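Local coordinates for nuclear fusion protein BIK1 (Saccharomyces cerevisiae, PDB 6FC6) that binds microtubules and kinesin and is required for nuclear fusion and mitotic chromosome and nuclear segregation, here as its CAP-Gly domain with a bound Bim1 peptide, at residues Gly35-Val40 / Phe69-Lys74; Arg5-Ile10 / Lys25-Val30; Leu43-Lys48 / Tyr63-Leu68. One frame throughout, in Å; residues are numbered along the deposited sequence.

Contact 1: residues Gly35-Val40 / Phe69-Lys74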
ATOM      1  N   GLY A  35       5.938 -12.414  -1.383  1.00 32.22           N
ATOM      2  CA  GLY A  35       4.980 -12.108  -0.286  1.00 32.84           C
ATOM      3  C   GLY A  35       3.886 -11.151  -0.700  1.00 32.70           C
ATOM      4  O   GLY A  35       3.771 -10.785  -1.861  1.00 31.64           O
ATOM      5  N   MET A  36       3.053 -10.759   0.265  1.00 29.27           N
ATOM      6  CA  MET A  36       1.930  -9.925   0.016  1.00 27.11           C
ATOM      7  C   MET A  36       2.313  -8.507   0.386  1.00 24.46           C
ATOM      8  O   MET A  36       3.149  -8.291   1.210  1.00 23.45           O
ATOM      9  CB  MET A  36       0.685 -10.385   0.809  1.00 31.35           C
ATOM     10  CG  MET A  36       0.171 -11.788   0.434  1.00 32.90           C
ATOM     11  SD  MET A  36      -0.330 -11.821  -1.289  1.00 37.47           S
ATOM     12  CE  MET A  36      -0.952 -13.461  -1.692  1.00 50.00           C
ATOM     13  N   PHE A  37       1.685  -7.544  -0.273  1.00 23.07           N
ATOM     14  CA  PHE A  37       2.020  -6.132  -0.119  1.00 21.95           C
ATOM     15  C   PHE A  37       0.772  -5.295   0.054  1.00 21.88           C
ATOM     16  O   PHE A  37      -0.279  -5.585  -0.484  1.00 19.47           O
ATOM     17  CB  PHE A  37       2.819  -5.592  -1.296  1.00 23.32           C
ATOM     18  CG  PHE A  37       4.210  -6.142  -1.365  1.00 23.69           C
ATOM     19  CD1 PHE A  37       4.433  -7.368  -1.965  1.00 26.44           C
ATOM     20  CD2 PHE A  37       5.261  -5.493  -0.778  1.00 25.75           C
ATOM     21  CE1 PHE A  37       5.744  -7.891  -1.967  1.00 26.66           C
ATOM     22  CE2 PHE A  37       6.541  -6.004  -0.788  1.00 27.10           C
ATOM     23  CZ  PHE A  37       6.756  -7.235  -1.348  1.00 25.78           C
ATOM     24  N   ALA A  38       0.920  -4.200   0.798  1.00 20.06           N
ATOM     25  CA  ALA A  38      -0.099  -3.165   0.798  1.00 20.50           C
ATOM     26  C   ALA A  38       0.434  -2.072  -0.108  1.00 21.15           C
ATOM     27  O   ALA A  38       1.566  -1.638   0.071  1.00 23.60           O
ATOM     28  CB  ALA A  38      -0.274  -2.640   2.189  1.00 21.05           C
ATOM     29  N   GLY A  39      -0.361  -1.613  -1.047  1.00 19.83           N
ATOM     30  CA  GLY A  39      -0.053  -0.451  -1.828  1.00 19.28           C
ATOM     31  C   GLY A  39      -0.805   0.705  -1.197  1.00 19.41           C
ATOM     32  O   GLY A  39      -2.043   0.652  -1.046  1.00 20.02           O
ATOM     33  N   VAL A  40      -0.056   1.740  -0.823  1.00 20.05           N
ATOM     34  CA  VAL A  40      -0.636   2.907  -0.198  1.00 19.18           C
ATOM     35  C   VAL A  40      -0.295   4.184  -0.928  1.00 18.46           C
ATOM     36  O   VAL A  40       0.742   4.298  -1.533  1.00 19.28           O
ATOM     37  CB  VAL A  40      -0.219   3.054   1.288  1.00 22.73           C
ATOM     38  CG1 VAL A  40      -0.439   1.803   2.089  1.00 22.79           C
ATOM     39  CG2 VAL A  40       1.228   3.426   1.427  1.00 25.98           C
ATOM     40  N   PHE A  69       4.776   0.465  -1.950  1.00 19.00           N
ATOM     41  CA  PHE A  69       4.451  -0.920  -1.651  1.00 19.71           C
ATOM     42  C   PHE A  69       5.108  -1.252  -0.331  1.00 20.61           C
ATOM     43  O   PHE A  69       6.311  -1.108  -0.235  1.00 23.33           O
ATOM     44  CB  PHE A  69       4.926  -1.905  -2.704  1.00 19.90           C
ATOM     45  CG  PHE A  69       4.187  -1.788  -3.984  1.00 22.44           C
ATOM     46  CD1 PHE A  69       2.882  -2.297  -4.097  1.00 23.07           C
ATOM     47  CD2 PHE A  69       4.749  -1.152  -5.091  1.00 24.43           C
ATOM     48  CE1 PHE A  69       2.159  -2.175  -5.266  1.00 23.25           C
ATOM     49  CE2 PHE A  69       4.012  -1.012  -6.262  1.00 26.62           C
ATOM     50  CZ  PHE A  69       2.707  -1.541  -6.357  1.00 25.80           C
ATOM     51  N   ILE A  70       4.349  -1.720   0.660  1.00 21.34           N
ATOM     52  CA  ILE A  70       4.884  -2.092   1.966  1.00 22.61           C
ATOM     53  C   ILE A  70       4.536  -3.546   2.218  1.00 22.15           C
ATOM     54  O   ILE A  70       3.419  -3.937   1.944  1.00 20.61           O
ATOM     55  CB  ILE A  70       4.258  -1.289   3.075  1.00 26.11           C
ATOM     56  CG1 ILE A  70       4.446   0.208   2.810  1.00 31.02           C
ATOM     57  CG2 ILE A  70       4.924  -1.675   4.436  1.00 30.57           C
ATOM     58  CD1 ILE A  70       3.651   1.106   3.752  1.00 31.24           C
ATOM     59  N   GLN A  71       5.452  -4.315   2.778  1.00 23.16           N
ATOM     60  CA  GLN A  71       5.162  -5.739   3.080  1.00 24.88           C
ATOM     61  C   GLN A  71       3.977  -5.796   3.991  1.00 21.16           C
ATOM     62  O   GLN A  71       3.899  -5.041   4.978  1.00 23.39           O
ATOM     63  CB  GLN A  71       6.333  -6.378   3.776  1.00 29.54           C
ATOM     64  CG  GLN A  71       7.564  -6.494   2.900  1.00 35.14           C
ATOM     65  CD  GLN A  71       8.656  -7.273   3.630  1.00 46.14           C
ATOM     66  OE1 GLN A  71       8.733  -7.255   4.854  1.00 57.69           O
ATOM     67  NE2 GLN A  71       9.492  -7.957   2.884  1.00 51.04           N
ATOM     68  N   LEU A  72       2.983  -6.554   3.583  1.00 20.20           N
ATOM     69  CA  LEU A  72       1.713  -6.578   4.273  1.00 22.78           C
ATOM     70  C   LEU A  72       1.839  -6.849   5.784  1.00 24.74           C
ATOM     71  O   LEU A  72       1.090  -6.280   6.580  1.00 23.38           O
ATOM     72  CB  LEU A  72       0.786  -7.565   3.621  1.00 24.41           C
ATOM     73  CG  LEU A  72      -0.572  -7.757   4.282  1.00 25.12           C
ATOM     74  CD1 LEU A  72      -1.387  -6.465   4.241  1.00 24.80           C
ATOM     75  CD2 LEU A  72      -1.320  -8.900   3.615  1.00 25.81           C
ATOM     76  N   GLN A  73       2.752  -7.717   6.172  1.00 26.42           N
ATOM     77  CA  GLN A  73       2.896  -8.065   7.593  1.00 29.46           C
ATOM     78  C   GLN A  73       3.237  -6.874   8.450  1.00 29.77           C
ATOM     79  O   GLN A  73       2.872  -6.826   9.643  1.00 29.62           O
ATOM     80  CB  GLN A  73       3.886  -9.216   7.804  1.00 34.87           C
ATOM     81  CG  GLN A  73       5.236  -9.025   7.137  1.00 39.94           C
ATOM     82  CD  GLN A  73       5.271  -9.571   5.700  1.00 50.32           C
ATOM     83  OE1 GLN A  73       4.247  -9.681   4.978  1.00 43.37           O
ATOM     84  NE2 GLN A  73       6.470  -9.935   5.277  1.00 61.45           N
ATOM     85  N   LYS A  74       3.928  -5.881   7.865  1.00 28.44           N
ATOM     86  CA  LYS A  74       4.284  -4.680   8.604  1.00 29.16           C
ATOM     87  C   LYS A  74       3.133  -3.787   8.927  1.00 26.98           C
ATOM     88  O   LYS A  74       3.171  -3.013   9.852  1.00 25.66           O
ATOM     89  CB  LYS A  74       5.334  -3.865   7.833  1.00 37.24           C
ATOM     90  CG  LYS A  74       6.653  -4.606   7.679  1.00 40.51           C
ATOM     91  CD  LYS A  74       7.583  -3.775   6.847  1.00 48.16           C
ATOM     92  CE  LYS A  74       8.842  -4.545   6.481  1.00 61.65           C
ATOM     93  NZ  LYS A  74       9.676  -3.786   5.489  1.00 67.09           N
TER
HETATM   94  O   HOH W   1       3.558 -11.590   2.948  1.00 38.92           O

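Contact 2: residues Arg5-Ile10 / Lys25-Val30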
ATOM      1  N   ARG A   5      -9.793  -9.906   4.456  1.00 28.91           N
ATOM      2  CA  ARG A   5     -10.092  -8.921   5.556  1.00 30.72           C
ATOM      3  C   ARG A   5      -9.373  -7.553   5.285  1.00 30.25           C
ATOM      4  O   ARG A   5      -9.909  -6.493   5.562  1.00 31.01           O
ATOM      5  CB  ARG A   5      -9.718  -9.468   6.911  1.00 29.07           C
ATOM      6  CG  ARG A   5      -8.243  -9.771   7.121  1.00 35.26           C
ATOM      7  CD  ARG A   5      -7.858 -10.035   8.569  1.00 34.51           C
ATOM      8  NE  ARG A   5      -8.535 -11.190   9.092  1.00 41.28           N
ATOM      9  CZ  ARG A   5      -9.586 -11.152   9.903  1.00 42.94           C
ATOM     10  NH1 ARG A   5     -10.081  -9.994  10.355  1.00 46.83           N
ATOM     11  NH2 ARG A   5     -10.125 -12.286  10.280  1.00 45.31           N
ATOM     12  N   TYR A   6      -8.199  -7.635   4.681  1.00 24.46           N
ATOM     13  CA  TYR A   6      -7.456  -6.434   4.300  1.00 24.89           C
ATOM     14  C   TYR A   6      -8.015  -5.762   3.043  1.00 27.80           C
ATOM     15  O   TYR A   6      -8.075  -4.508   2.940  1.00 27.62           O
ATOM     16  CB  TYR A   6      -5.995  -6.799   4.087  1.00 23.24           C
ATOM     17  CG  TYR A   6      -5.415  -7.519   5.223  1.00 22.66           C
ATOM     18  CD1 TYR A   6      -5.319  -6.886   6.464  1.00 23.99           C
ATOM     19  CD2 TYR A   6      -5.089  -8.852   5.141  1.00 26.14           C
ATOM     20  CE1 TYR A   6      -4.838  -7.540   7.585  1.00 24.66           C
ATOM     21  CE2 TYR A   6      -4.606  -9.527   6.267  1.00 28.37           C
ATOM     22  CZ  TYR A   6      -4.496  -8.870   7.470  1.00 27.71           C
ATOM     23  OH  TYR A   6      -4.036  -9.545   8.585  1.00 28.00           O
ATOM     24  N   GLN A   7      -8.448  -6.574   2.095  1.00 27.72           N
ATOM     25  CA  GLN A   7      -9.108  -6.053   0.871  1.00 30.49           C
ATOM     26  C   GLN A   7     -10.378  -5.292   1.124  1.00 32.88           C
ATOM     27  O   GLN A   7     -10.656  -4.283   0.456  1.00 31.63           O
ATOM     28  CB  GLN A   7      -9.299  -7.153  -0.160  1.00 31.46           C
ATOM     29  CG  GLN A   7      -7.983  -7.369  -0.860  1.00 38.11           C
ATOM     30  CD  GLN A   7      -7.948  -8.621  -1.667  1.00 41.40           C
ATOM     31  OE1 GLN A   7      -8.895  -9.374  -1.663  1.00 41.96           O
ATOM     32  NE2 GLN A   7      -6.823  -8.867  -2.353  1.00 38.20           N
ATOM     33  N   ARG A   8     -11.093  -5.687   2.158  1.00 31.72           N
ATOM     34  CA  ARG A   8     -12.293  -4.958   2.554  1.00 31.98           C
ATOM     35  C   ARG A   8     -12.027  -3.587   3.073  1.00 30.12           C
ATOM     36  O   ARG A   8     -12.949  -2.830   3.235  1.00 29.22           O
ATOM     37  CB  ARG A   8     -13.089  -5.741   3.643  1.00 36.87           C
ATOM     38  CG  ARG A   8     -13.764  -6.993   3.091  1.00 43.33           C
ATOM     39  CD  ARG A   8     -14.771  -7.574   4.107  1.00 50.01           C
ATOM     40  NE  ARG A   8     -14.109  -8.340   5.181  1.00 49.60           N
ATOM     41  CZ  ARG A   8     -13.796  -9.649   5.110  1.00 50.31           C
ATOM     42  NH1 ARG A   8     -13.230 -10.246   6.135  1.00 52.92           N
ATOM     43  NH2 ARG A   8     -14.042 -10.381   4.028  1.00 50.83           N
ATOM     44  N   LYS A   9     -10.780  -3.270   3.399  1.00 26.89           N
ATOM     45  CA  LYS A   9     -10.447  -1.972   3.945  1.00 27.73           C
ATOM     46  C   LYS A   9      -9.815  -1.034   2.935  1.00 27.85           C
ATOM     47  O   LYS A   9      -9.355   0.055   3.330  1.00 27.47           O
ATOM     48  CB  LYS A   9      -9.485  -2.166   5.129  1.00 32.52           C
ATOM     49  CG  LYS A   9     -10.063  -2.973   6.290  1.00 33.41           C
ATOM     50  CD  LYS A   9     -11.089  -2.166   7.036  1.00 37.95           C
ATOM     51  CE  LYS A   9     -11.556  -2.917   8.264  1.00 40.71           C
ATOM     52  NZ  LYS A   9     -10.558  -2.904   9.364  1.00 48.31           N
ATOM     53  N   ILE A  10      -9.774  -1.431   1.652  1.00 23.78           N
ATOM     54  CA  ILE A  10      -9.264  -0.562   0.617  1.00 26.33           C
ATOM     55  C   ILE A  10     -10.034   0.744   0.589  1.00 28.33           C
ATOM     56  O   ILE A  10     -11.255   0.760   0.537  1.00 31.13           O
ATOM     57  CB  ILE A  10      -9.168  -1.286  -0.750  1.00 26.76           C
ATOM     58  CG1 ILE A  10      -7.874  -2.107  -0.751  1.00 27.73           C
ATOM     59  CG2 ILE A  10      -9.188  -0.287  -1.895  1.00 29.61           C
ATOM     60  CD1 ILE A  10      -7.792  -3.139  -1.770  1.00 32.92           C
ATOM     61  N   LYS A  25      -4.665   1.380  -0.966  1.00 19.12           N
ATOM     62  CA  LYS A  25      -5.216   1.271  -2.318  1.00 22.29           C
ATOM     63  C   LYS A  25      -5.139  -0.114  -2.989  1.00 21.12           C
ATOM     64  O   LYS A  25      -5.753  -0.311  -4.032  1.00 20.57           O
ATOM     65  CB  LYS A  25      -4.617   2.351  -3.213  1.00 23.28           C
ATOM     66  CG  LYS A  25      -4.839   3.701  -2.551  1.00 29.93           C
ATOM     67  CD  LYS A  25      -4.880   4.849  -3.485  1.00 36.64           C
ATOM     68  CE  LYS A  25      -6.290   5.152  -3.857  1.00 39.40           C
ATOM     69  NZ  LYS A  25      -6.220   6.146  -4.926  1.00 43.90           N
ATOM     70  N   TYR A  26      -4.320  -0.999  -2.451  1.00 19.76           N
ATOM     71  CA  TYR A  26      -4.097  -2.296  -3.076  1.00 20.24           C
ATOM     72  C   TYR A  26      -3.625  -3.242  -2.029  1.00 22.35           C
ATOM     73  O   TYR A  26      -2.831  -2.829  -1.132  1.00 18.75           O
ATOM     74  CB  TYR A  26      -3.007  -2.204  -4.166  1.00 20.35           C
ATOM     75  CG  TYR A  26      -2.627  -3.536  -4.737  1.00 20.14           C
ATOM     76  CD1 TYR A  26      -3.467  -4.221  -5.655  1.00 19.54           C
ATOM     77  CD2 TYR A  26      -1.473  -4.123  -4.386  1.00 20.55           C
ATOM     78  CE1 TYR A  26      -3.098  -5.445  -6.147  1.00 20.53           C
ATOM     79  CE2 TYR A  26      -1.112  -5.362  -4.903  1.00 18.74           C
ATOM     80  CZ  TYR A  26      -1.939  -6.001  -5.783  1.00 20.46           C
ATOM     81  OH  TYR A  26      -1.498  -7.245  -6.285  1.00 24.57           O
ATOM     82  N   VAL A  27      -4.082  -4.502  -2.109  1.00 19.87           N
ATOM     83  CA  VAL A  27      -3.519  -5.524  -1.282  1.00 19.87           C
ATOM     84  C   VAL A  27      -3.281  -6.761  -2.132  1.00 21.72           C
ATOM     85  O   VAL A  27      -4.184  -7.261  -2.739  1.00 23.02           O
ATOM     86  CB  VAL A  27      -4.479  -5.847  -0.085  1.00 23.04           C
ATOM     87  CG1 VAL A  27      -3.893  -7.025   0.678  1.00 24.18           C
ATOM     88  CG2 VAL A  27      -4.593  -4.655   0.848  1.00 20.66           C
ATOM     89  N   GLY A  28      -2.071  -7.269  -2.151  1.00 23.42           N
ATOM     90  CA  GLY A  28      -1.798  -8.440  -2.941  1.00 25.25           C
ATOM     91  C   GLY A  28      -0.364  -8.641  -3.259  1.00 24.99           C
ATOM     92  O   GLY A  28       0.479  -7.952  -2.762  1.00 24.03           O
ATOM     93  N   PRO A  29      -0.068  -9.637  -4.118  1.00 27.29           N
ATOM     94  CA  PRO A  29       1.278  -9.852  -4.561  1.00 26.44           C
ATOM     95  C   PRO A  29       1.717  -8.759  -5.579  1.00 24.80           C
ATOM     96  O   PRO A  29       0.863  -8.088  -6.164  1.00 28.70           O
ATOM     97  CB  PRO A  29       1.177 -11.189  -5.286  1.00 28.17           C
ATOM     98  CG  PRO A  29      -0.248 -11.267  -5.757  1.00 29.72           C
ATOM     99  CD  PRO A  29      -1.060 -10.412  -4.892  1.00 28.25           C
ATOM    100  N   VAL A  30       3.012  -8.654  -5.759  1.00 26.47           N
ATOM    101  CA  VAL A  30       3.620  -7.773  -6.737  1.00 29.83           C
ATOM    102  C   VAL A  30       4.545  -8.607  -7.559  1.00 33.60           C
ATOM    103  O   VAL A  30       5.417  -9.276  -6.995  1.00 32.55           O
ATOM    104  CB  VAL A  30       4.352  -6.586  -6.073  1.00 28.10           C
ATOM    105  CG1 VAL A  30       5.032  -5.738  -7.136  1.00 29.41           C
ATOM    106  CG2 VAL A  30       3.328  -5.747  -5.289  1.00 26.95           C
TER

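Contact 3: residues Leu43-Lys48 / Tyr63-Leu68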
ATOM      1  N   LEU A  43      -0.029  10.602  -0.246  1.00 22.62           N
ATOM      2  CA  LEU A  43      -0.552  11.939  -0.529  1.00 25.01           C
ATOM      3  C   LEU A  43       0.476  13.066  -0.454  1.00 24.33           C
ATOM      4  O   LEU A  43       0.129  14.217  -0.218  1.00 23.07           O
ATOM      5  CB  LEU A  43      -1.704  12.245   0.438  1.00 30.84           C
ATOM      6  CG  LEU A  43      -2.779  11.149   0.535  1.00 37.85           C
ATOM      7  CD1 LEU A  43      -3.826  11.507   1.579  1.00 40.57           C
ATOM      8  CD2 LEU A  43      -3.433  10.970  -0.812  1.00 37.10           C
ATOM      9  N   ALA A  44       1.723  12.690  -0.695  1.00 23.04           N
ATOM     10  CA  ALA A  44       2.860  13.512  -0.832  1.00 25.65           C
ATOM     11  C   ALA A  44       3.958  12.658  -1.450  1.00 24.60           C
ATOM     12  O   ALA A  44       3.924  11.411  -1.393  1.00 24.07           O
ATOM     13  CB  ALA A  44       3.311  14.041   0.534  1.00 26.20           C
ATOM     14  N   ASN A  45       4.970  13.327  -2.013  1.00 21.46           N
ATOM     15  CA  ASN A  45       6.041  12.617  -2.665  1.00 21.68           C
ATOM     16  C   ASN A  45       7.090  12.016  -1.753  1.00 22.70           C
ATOM     17  O   ASN A  45       8.281  12.195  -2.001  1.00 23.02           O
ATOM     18  CB  ASN A  45       6.685  13.496  -3.706  1.00 22.05           C
ATOM     19  CG  ASN A  45       5.774  13.785  -4.858  1.00 22.24           C
ATOM     20  OD1 ASN A  45       5.167  12.856  -5.450  1.00 20.39           O
ATOM     21  ND2 ASN A  45       5.713  15.027  -5.244  1.00 20.19           N
ATOM     22  N   ILE A  46       6.641  11.338  -0.703  1.00 23.44           N
ATOM     23  CA  ILE A  46       7.513  10.635   0.235  1.00 24.29           C
ATOM     24  C   ILE A  46       7.445   9.118   0.041  1.00 25.57           C
ATOM     25  O   ILE A  46       8.007   8.348   0.846  1.00 27.19           O
ATOM     26  CB  ILE A  46       7.186  11.004   1.683  1.00 25.15           C
ATOM     27  CG1 ILE A  46       5.692  10.812   1.974  1.00 27.73           C
ATOM     28  CG2 ILE A  46       7.557  12.491   1.902  1.00 26.62           C
ATOM     29  CD1 ILE A  46       5.347  10.810   3.436  1.00 29.41           C
ATOM     30  N   GLY A  47       6.792   8.697  -1.026  1.00 23.81           N
ATOM     31  CA  GLY A  47       6.797   7.302  -1.464  1.00 22.60           C
ATOM     32  C   GLY A  47       7.837   7.060  -2.516  1.00 24.60           C
ATOM     33  O   GLY A  47       8.807   7.750  -2.573  1.00 24.53           O
ATOM     34  N   LYS A  48       7.653   6.065  -3.346  1.00 23.83           N
ATOM     35  CA  LYS A  48       8.614   5.650  -4.342  1.00 24.22           C
ATOM     36  C   LYS A  48       8.085   5.530  -5.731  1.00 26.62           C
ATOM     37  O   LYS A  48       8.884   5.323  -6.642  1.00 30.26           O
ATOM     38  CB  LYS A  48       9.216   4.282  -3.938  1.00 26.52           C
ATOM     39  CG  LYS A  48      10.113   4.438  -2.734  1.00 29.86           C
ATOM     40  CD  LYS A  48      10.877   3.180  -2.392  1.00 34.44           C
ATOM     41  CE  LYS A  48      11.852   3.429  -1.228  1.00 36.95           C
ATOM     42  NZ  LYS A  48      12.452   2.099  -0.877  1.00 43.24           N
ATOM     43  N   TYR A  63       0.044  11.862  -6.643  1.00 19.08           N
ATOM     44  CA  TYR A  63       1.285  12.442  -7.117  1.00 20.12           C
ATOM     45  C   TYR A  63       2.285  11.419  -7.635  1.00 19.53           C
ATOM     46  O   TYR A  63       2.136  10.240  -7.360  1.00 20.03           O
ATOM     47  CB  TYR A  63       1.950  13.314  -6.009  1.00 19.89           C
ATOM     48  CG  TYR A  63       0.972  14.327  -5.420  1.00 20.80           C
ATOM     49  CD1 TYR A  63       0.541  15.426  -6.185  1.00 21.36           C
ATOM     50  CD2 TYR A  63       0.452  14.138  -4.152  1.00 22.54           C
ATOM     51  CE1 TYR A  63      -0.328  16.363  -5.668  1.00 22.89           C
ATOM     52  CE2 TYR A  63      -0.461  15.051  -3.588  1.00 22.76           C
ATOM     53  CZ  TYR A  63      -0.856  16.139  -4.366  1.00 24.43           C
ATOM     54  OH  TYR A  63      -1.734  16.998  -3.863  1.00 31.90           O
ATOM     55  N   PRO A  64       3.268  11.862  -8.422  1.00 20.58           N
ATOM     56  CA  PRO A  64       4.141  10.893  -9.129  1.00 20.21           C
ATOM     57  C   PRO A  64       4.949   9.994  -8.260  1.00 20.17           C
ATOM     58  O   PRO A  64       5.268   8.903  -8.695  1.00 19.70           O
ATOM     59  CB  PRO A  64       5.071  11.767  -9.995  1.00 21.63           C
ATOM     60  CG  PRO A  64       4.282  13.063 -10.194  1.00 22.78           C
ATOM     61  CD  PRO A  64       3.578  13.256  -8.839  1.00 20.59           C
ATOM     62  N   GLN A  65       5.260  10.413  -7.037  1.00 20.22           N
ATOM     63  CA  GLN A  65       5.949   9.570  -6.089  1.00 21.22           C
ATOM     64  C   GLN A  65       5.259   9.380  -4.782  1.00 20.37           C
ATOM     65  O   GLN A  65       5.934   9.157  -3.751  1.00 20.45           O
ATOM     66  CB  GLN A  65       7.425  10.058  -5.885  1.00 24.07           C
ATOM     67  CG  GLN A  65       8.344   9.677  -7.075  1.00 30.91           C
ATOM     68  CD  GLN A  65       8.348  10.710  -8.203  1.00 41.44           C
ATOM     69  OE1 GLN A  65       8.316  10.384  -9.421  1.00 45.96           O
ATOM     70  NE2 GLN A  65       8.417  11.970  -7.819  1.00 46.05           N
ATOM     71  N   SER A  66       3.929   9.446  -4.748  1.00 18.03           N
ATOM     72  CA  SER A  66       3.240   9.267  -3.493  1.00 18.47           C
ATOM     73  C   SER A  66       2.853   7.833  -3.208  1.00 19.70           C
ATOM     74  O   SER A  66       2.311   7.540  -2.143  1.00 19.66           O
ATOM     75  CB  SER A  66       1.994  10.168  -3.395  1.00 20.90           C
ATOM     76  OG  SER A  66       1.018   9.825  -4.347  1.00 20.29           O
ATOM     77  N   GLY A  67       3.110   6.946  -4.151  1.00 18.01           N
ATOM     78  CA  GLY A  67       2.741   5.552  -3.935  1.00 18.46           C
ATOM     79  C   GLY A  67       3.871   4.759  -3.326  1.00 18.29           C
ATOM     80  O   GLY A  67       5.053   5.068  -3.557  1.00 17.93           O
ATOM     81  N   LEU A  68       3.513   3.773  -2.500  1.00 17.78           N
ATOM     82  CA  LEU A  68       4.532   2.897  -1.873  1.00 17.09           C
ATOM     83  C   LEU A  68       3.977   1.478  -1.637  1.00 18.17           C
ATOM     84  O   LEU A  68       2.805   1.328  -1.247  1.00 19.16           O
ATOM     85  CB  LEU A  68       4.919   3.490  -0.538  1.00 18.68           C
ATOM     86  CG  LEU A  68       6.069   2.835   0.218  1.00 22.06           C
ATOM     87  CD1 LEU A  68       7.391   3.098  -0.546  1.00 25.84           C
ATOM     88  CD2 LEU A  68       6.136   3.378   1.631  1.00 22.86           C
TER

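Contact 1: residues Gly35-Val40 / Phe69-Lys74
Phe69 lies across from Gly39 as a non-hydrogen-bonded antiparallel pair, its CD1 4.1 Å from Gly39 CA and its CB 4.1 Å from Phe37 CD2. Ile70 and Ala38 form the next, hydrogen-bonded pair: Ile70 N reaches Ala38 O at 2.8 Å, and Ala38 N returns a bond of 2.8 Å to Ile70 O. Phe37 CG stands anti to its carbonyl carbon (chi1 -70°), and CD2 of the ring lies 3.6 Å from Ile70 O. On the face that carries Ala38, Ile70 CD1 touches Val40 CG2. Gln71 and Phe37 form a non-hydrogen-bonded pair whose side chains diverge, yet Gln71 CG comes 3.9 Å from Phe37 CE2, ring and amide planes 58° apart. Leu72, where the chain passes toward helix 72-81, bonds Met36 O through its N at 2.9 Å, and its CD2 packs on Met36 CB. Gln73 OE1 accepts from a water that in turn accepts from Met36 N. An alanine at Phe37 would probably leave Gln71 CG and Phe69 CB without their ring partner and open a gap beside the bound peptide, whose aromatic side chain meets this ring edge-to-face. Backbone bonds thus fix the strand pair, while Phe37 and Phe69 give the peptide an aromatic surface.

Contact 2: residues Arg5-Ile10 / Lys25-Val30
The short N-terminal helix 4-7 and the type I turn from Gln7 to Ile10 pack against strand 20-28 of the CAP-Gly sheet, with Val27 meeting three residues of the incoming segment. Tyr6 touches it by the root of its side chain: CB lies 4.0 Å from Val27 CG1, while the ring leads off elsewhere, with Arg5 CG over the centre of one face. Gln7 runs obliquely past the valine, CG 3.9 Å from Val27 CB. Its chain is extended beyond CG (chi2 167°), and the amide at its far end gives a hydrogen bond from NE2 to Val27 O at 3.1 Å. The acceptor lies practically in the amide plane of Gln7, whereas NE2 is tilted 35° from the carbonyl plane of Val27. Ile10, beyond the turn, lies alongside the strand backbone; CD1 is 4.0 Å from both Val27 N and Tyr26 CA, and CG2 is equally far from Lys25 O. Apolar packing is thus joined by a single polar tie across the contact. Backbone hydrogen bonds of Gly39 with Lys25 and Tyr26 join strands 20-28 and 37-41, with a classic beta bulge at this point. Helix 72-81 meets the Tyr6 side chain through Leu72, Ala76 and Ile79, and Arg5 forms a salt bridge with Glu80, so the N-terminal helix joins both the sheet and helix 72-81.

Contact 3: residues Leu43-Lys48 / Tyr63-Leu68
Gly47 meets the backbone of Gln65-Gly67 where the packing is tight, as a loop comes up against a turn and the start of strand 67-71. Gly47 N makes a weak bond to Gln65 O, and a CB at this position would clash with Gly67 O. Lys48 N bonds Gly67 O at 2.8 Å. Ser66 CB presses on Ala44 O at 3.0 Å, while Ser66 OG accepts from Tyr63 N and also bonds Asp41. The solvent side is looser, formed by exposed Leu43, Asn45 and Tyr63. Here Asn45 OD1 accepts from Gln65 N at 2.9 Å, the donor tilted 27° from the carbonyl plane. The same oxygen sits 3.3 Å from Tyr63 CB, and the amide and ring planes of Asn45 and Tyr63 stand 74° apart. Leu43 O lies at the edge of the Tyr63 ring, 3.5 Å from CE2. The extended Lys48 chain crosses buried Leu68 obliquely, with CG 3.7 Å from Leu68 CD1, and Lys48 NZ hydrogen-bonds to the backbone of the bound peptide, which also packs on Leu68. Gly47 and Lys48 open the sequence Gly-Lys-Asn-Asp-Gly, the signature motif that lines the peptide groove of CAP-Gly domains.

In the fold
Contact 2 closes first along the chain; contact 1 then opens, and contact 3 falls between its two segments. All three reach the four-stranded antiparallel sheet, ordered 13-16, 20-28, 37-41, 67-71. Contacts 1 and 2, with centres about 9 Å apart, meet through neighbouring strands 20-28 and 37-41. Contacts 1 and 3 share strand 67-71, their centres about 15 Å apart, and touch where Val40 N meets Leu68 O. Contacts 2 and 3 do not touch: their centres are about 18 Å and their nearest atoms about 7 Å apart, on opposite sides of the chain's centre. Contacts 1 and 3 both reach the bound Bim1 peptide, through Phe37, Phe69, Gln71 and Lys74 and through Lys48 and Leu68.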